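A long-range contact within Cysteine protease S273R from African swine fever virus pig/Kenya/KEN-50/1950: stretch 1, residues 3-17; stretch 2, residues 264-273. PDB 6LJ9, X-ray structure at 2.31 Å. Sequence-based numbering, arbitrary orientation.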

# COMPACT_ATOMS: atom_id res chain seq x y z
N ILE B 3 20.03 9.54 -1.89
CA ILE B 3 19.06 8.58 -1.38
C ILE B 3 17.87 9.28 -0.73
O ILE B 3 16.78 8.69 -0.64
CB ILE B 3 19.75 7.62 -0.40
CG1 ILE B 3 21.11 7.20 -0.95
CG2 ILE B 3 18.88 6.39 -0.15
CD1 ILE B 3 22.11 6.83 0.11
N LEU B 4 18.04 10.52 -0.28
CA LEU B 4 16.91 11.28 0.25
C LEU B 4 15.90 11.59 -0.85
O LEU B 4 14.70 11.71 -0.57
CB LEU B 4 17.40 12.56 0.92
CG LEU B 4 16.43 13.24 1.88
CD1 LEU B 4 16.05 12.29 3.00
CD2 LEU B 4 17.02 14.52 2.44
N GLU B 5 16.36 11.72 -2.09
CA GLU B 5 15.45 11.88 -3.22
C GLU B 5 14.69 10.60 -3.53
O GLU B 5 13.62 10.66 -4.14
CB GLU B 5 16.22 12.34 -4.46
CG GLU B 5 16.91 13.68 -4.34
CD GLU B 5 17.60 14.10 -5.62
OE1 GLU B 5 17.42 13.40 -6.65
OE2 GLU B 5 18.31 15.12 -5.62
N LYS B 6 15.23 9.44 -3.13
CA LYS B 6 14.57 8.17 -3.44
C LYS B 6 13.22 8.05 -2.74
O LYS B 6 12.21 7.74 -3.37
CB LYS B 6 15.48 7.00 -3.05
CG LYS B 6 16.44 6.55 -4.13
CD LYS B 6 17.14 5.26 -3.72
CE LYS B 6 17.88 4.64 -4.89
NZ LYS B 6 18.46 3.31 -4.52
N ILE B 7 13.19 8.30 -1.43
CA ILE B 7 11.99 8.11 -0.63
C ILE B 7 10.95 9.17 -0.99
O ILE B 7 11.26 10.13 -1.70
CB ILE B 7 12.30 8.12 0.87
CG1 ILE B 7 12.75 9.51 1.33
CG2 ILE B 7 13.36 7.07 1.20
CD1 ILE B 7 13.13 9.57 2.79
N THR B 8 9.73 9.00 -0.49
CA THR B 8 8.59 9.79 -0.94
C THR B 8 8.27 10.96 -0.02
O THR B 8 7.25 11.64 -0.23
CB THR B 8 7.35 8.89 -1.06
OG1 THR B 8 7.03 8.33 0.22
CG2 THR B 8 7.62 7.75 -2.04
N SER B 9 9.10 11.24 0.98
CA SER B 9 8.85 12.34 1.90
C SER B 9 9.40 13.65 1.34
O SER B 9 10.08 13.69 0.31
CB SER B 9 9.45 12.05 3.27
OG SER B 9 10.84 11.80 3.17
N SER B 10 9.10 14.73 2.05
CA SER B 10 9.47 16.07 1.61
C SER B 10 9.68 16.93 2.84
O SER B 10 9.23 16.57 3.94
CB SER B 10 8.39 16.68 0.70
OG SER B 10 7.25 17.07 1.44
N PRO B 11 10.36 18.07 2.70
CA PRO B 11 10.56 18.97 3.86
C PRO B 11 9.29 19.68 4.32
O PRO B 11 9.37 20.47 5.27
CB PRO B 11 11.59 19.98 3.34
CG PRO B 11 12.25 19.31 2.18
CD PRO B 11 11.18 18.48 1.55
N SER B 12 8.14 19.44 3.70
CA SER B 12 6.91 20.09 4.13
C SER B 12 6.54 19.64 5.54
O SER B 12 6.77 18.49 5.92
CB SER B 12 5.77 19.77 3.16
OG SER B 12 4.53 20.22 3.66
N GLU B 13 5.97 20.56 6.32
CA GLU B 13 5.56 20.25 7.68
C GLU B 13 4.13 19.74 7.76
O GLU B 13 3.68 19.37 8.85
CB GLU B 13 5.72 21.48 8.58
CG GLU B 13 4.73 22.60 8.30
CD GLU B 13 4.71 23.65 9.39
OE1 GLU B 13 5.46 23.48 10.38
OE2 GLU B 13 3.95 24.63 9.27
N CYS B 14 3.40 19.70 6.64
CA CYS B 14 2.07 19.10 6.65
C CYS B 14 2.18 17.59 6.82
O CYS B 14 3.22 16.98 6.55
CB CYS B 14 1.33 19.42 5.35
SG CYS B 14 1.26 21.15 4.85
N ALA B 15 1.09 16.99 7.30
CA ALA B 15 1.05 15.54 7.43
C ALA B 15 1.17 14.89 6.05
O ALA B 15 0.72 15.45 5.04
CB ALA B 15 -0.23 15.09 8.12
N GLU B 16 1.78 13.71 6.02
CA GLU B 16 2.07 13.05 4.75
C GLU B 16 0.80 12.70 3.99
O GLU B 16 0.77 12.76 2.75
CB GLU B 16 2.92 11.80 4.99
CG GLU B 16 4.20 12.05 5.77
CD GLU B 16 5.44 11.89 4.92
OE1 GLU B 16 5.32 11.40 3.78
OE2 GLU B 16 6.54 12.26 5.39
N HIS B 17 -0.26 12.31 4.70
CA HIS B 17 -1.52 11.94 4.06
C HIS B 17 -2.35 13.14 3.63
O HIS B 17 -3.41 12.94 3.03
CB HIS B 17 -2.35 11.05 5.00
CG HIS B 17 -2.68 11.70 6.30
ND1 HIS B 17 -1.80 11.75 7.36
CD2 HIS B 17 -3.81 12.32 6.72
CE1 HIS B 17 -2.37 12.37 8.38
NE2 HIS B 17 -3.59 12.73 8.02
N LYS B 264 19.50 16.49 7.09
CA LYS B 264 18.46 17.04 6.22
C LYS B 264 17.17 16.24 6.34
O LYS B 264 16.08 16.78 6.10
CB LYS B 264 18.94 17.05 4.77
CG LYS B 264 20.08 18.02 4.49
CD LYS B 264 20.51 17.95 3.04
CE LYS B 264 21.63 18.95 2.75
NZ LYS B 264 22.11 18.84 1.34
N PHE B 265 17.26 14.96 6.72
CA PHE B 265 16.07 14.15 6.92
C PHE B 265 15.25 14.61 8.12
O PHE B 265 14.06 14.28 8.21
CB PHE B 265 16.45 12.68 7.07
CG PHE B 265 15.28 11.75 7.15
CD1 PHE B 265 14.37 11.66 6.10
CD2 PHE B 265 15.08 10.96 8.27
CE1 PHE B 265 13.29 10.81 6.17
CE2 PHE B 265 14.00 10.10 8.34
CZ PHE B 265 13.10 10.02 7.29
N ARG B 266 15.86 15.37 9.04
CA ARG B 266 15.10 15.94 10.14
C ARG B 266 14.00 16.88 9.64
O ARG B 266 12.93 16.96 10.25
CB ARG B 266 16.04 16.69 11.09
CG ARG B 266 17.00 15.81 11.86
CD ARG B 266 17.97 16.64 12.68
NE ARG B 266 18.83 15.83 13.53
CZ ARG B 266 18.59 15.59 14.82
NH1 ARG B 266 17.52 16.11 15.40
NH2 ARG B 266 19.43 14.84 15.52
N THR B 267 14.25 17.58 8.53
CA THR B 267 13.23 18.45 7.95
C THR B 267 12.10 17.65 7.32
O THR B 267 11.02 18.21 7.10
CB THR B 267 13.86 19.39 6.92
OG1 THR B 267 14.28 18.63 5.77
CG2 THR B 267 15.06 20.11 7.51
N HIS B 268 12.33 16.38 7.01
CA HIS B 268 11.26 15.50 6.53
C HIS B 268 10.45 14.88 7.66
O HIS B 268 9.35 14.38 7.41
CB HIS B 268 11.84 14.38 5.67
CG HIS B 268 12.43 14.85 4.37
ND1 HIS B 268 12.22 14.18 3.18
CD2 HIS B 268 13.22 15.91 4.08
CE1 HIS B 268 12.86 14.81 2.21
NE2 HIS B 268 13.47 15.86 2.73
N LEU B 269 10.97 14.91 8.89
CA LEU B 269 10.34 14.22 10.01
C LEU B 269 9.43 15.13 10.83
O LEU B 269 8.29 14.77 11.13
CB LEU B 269 11.42 13.62 10.92
CG LEU B 269 12.18 12.39 10.41
CD1 LEU B 269 13.35 12.06 11.32
CD2 LEU B 269 11.24 11.21 10.29
N PHE B 270 9.92 16.31 11.20
CA PHE B 270 9.27 17.14 12.20
C PHE B 270 8.76 18.44 11.60
O PHE B 270 9.22 18.88 10.54
CB PHE B 270 10.22 17.45 13.36
CG PHE B 270 10.90 16.23 13.92
CD1 PHE B 270 10.18 15.24 14.56
CD2 PHE B 270 12.28 16.08 13.80
CE1 PHE B 270 10.81 14.12 15.07
CE2 PHE B 270 12.91 14.97 14.31
CZ PHE B 270 12.17 13.99 14.95
N ARG B 271 7.80 19.04 12.29
CA ARG B 271 7.26 20.34 11.94
C ARG B 271 8.10 21.44 12.59
O ARG B 271 8.95 21.19 13.44
CB ARG B 271 5.80 20.45 12.36
CG ARG B 271 5.57 20.32 13.86
CD ARG B 271 4.17 20.79 14.25
NE ARG B 271 3.93 20.69 15.69
CZ ARG B 271 3.21 19.73 16.26
NH1 ARG B 271 2.64 18.79 15.52
NH2 ARG B 271 3.05 19.71 17.58
N ILE B 272 7.84 22.67 12.17
CA ILE B 272 8.55 23.84 12.68
C ILE B 272 7.84 24.27 13.96
O ILE B 272 6.83 24.98 13.92
CB ILE B 272 8.61 24.97 11.65
CG1 ILE B 272 9.14 24.44 10.32
CG2 ILE B 272 9.49 26.10 12.16
CD1 ILE B 272 8.94 25.39 9.16
N ALA B 273 8.36 23.85 15.11
CA ALA B 273 7.75 24.17 16.39
C ALA B 273 8.80 24.22 17.50
O ALA B 273 8.49 24.04 18.67
CB ALA B 273 6.67 23.16 16.74

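Two hydrogen bonds join residues 3-17 to residues 264-273 across at least 252 positions of sequence. The shorter runs between Ser9 OG and His268 ND1, 2.8 Å apart; either atom could be the donor. Ser9 points its CA-to-CB bond toward the second stretch and, with chi1 in the p well, brings its hydroxyl to the edge of the imidazole, near the ring plane, where the lone pair or proton of a ring nitrogen lies. A short side chain suits this place, since the hydroxyl reaches ND1 directly from the backbone. The second bond joins Ile272 N to Glu13 OE1 at 3.1 Å, with a nearly straight N-H...acceptor angle of 164°. Here a carboxylate takes up a main-chain amide: the CA-to-CB bond of Glu13 points toward the second stretch, with chi1 p and chi2 t extending the chain, and OE1 also lies 3.6 Å from Arg271 CB. Glu13 is buried, yet both its carboxylate oxygens have hydrogen-bond partners elsewhere in the structure, so its charged end is not left unsatisfied.

Next to the Ser9-His268 bond the backbones come close, with the CA atoms of Pro11 and His268 4.4 Å apart. Two CA-H...O contacts cross in opposite senses: His268 CA lies 3.5 Å from Ser10 O, and Pro11 CA lies 3.4 Å from Thr267 O. Proline has no amide hydrogen to donate, but its CA-H can still face a carbonyl oxygen. Not every close polar pair is a bond: Pro11 O and Thr267 O are 3.3 Å apart, but both are acceptors. Local bonds help shape the two chains here. Thr267 OG1 donates to Lys264 O, three residues back in the weakly bonded helix, at 2.6 Å, while Cys14 N donates to Ser12 OG at 3.2 Å.

His268 is the centre of the packing, with 122 Å² of the residue covered by the first stretch. Its flat ring offers two faces as well as a polar edge. Leu4 CD1 sits over one face, 4.3 Å from the ring centroid and 16° off the normal, in a CH-pi contact; Ser10 O and Pro11 N lie over the opposite face. Pro11 CD approaches His268 NE2 to 3.7 Å, so aliphatic carbon as well as backbone packs against the ring.

Farther out, the contact becomes apolar. The CA-to-CB bond of Leu4 points toward the second stretch, and its branched end serves two aromatic neighbours, for CD1 also lies 3.6 Å from Phe265 CD1. Ile7, its CA-to-CB bond likewise directed toward the second stretch, brings CD1 to 3.6 Å from Phe265 CE1. The CA-to-CB bond of Phe265 points sideways, but the end of its side chain comes nearer, carrying the buried ring to both residues. Leu4 CD2 reaches the aliphatic root of Lys264, 3.9 Å from its CB, while the end of that lysine leads away. In all, 578 Å² is buried, both sides summed.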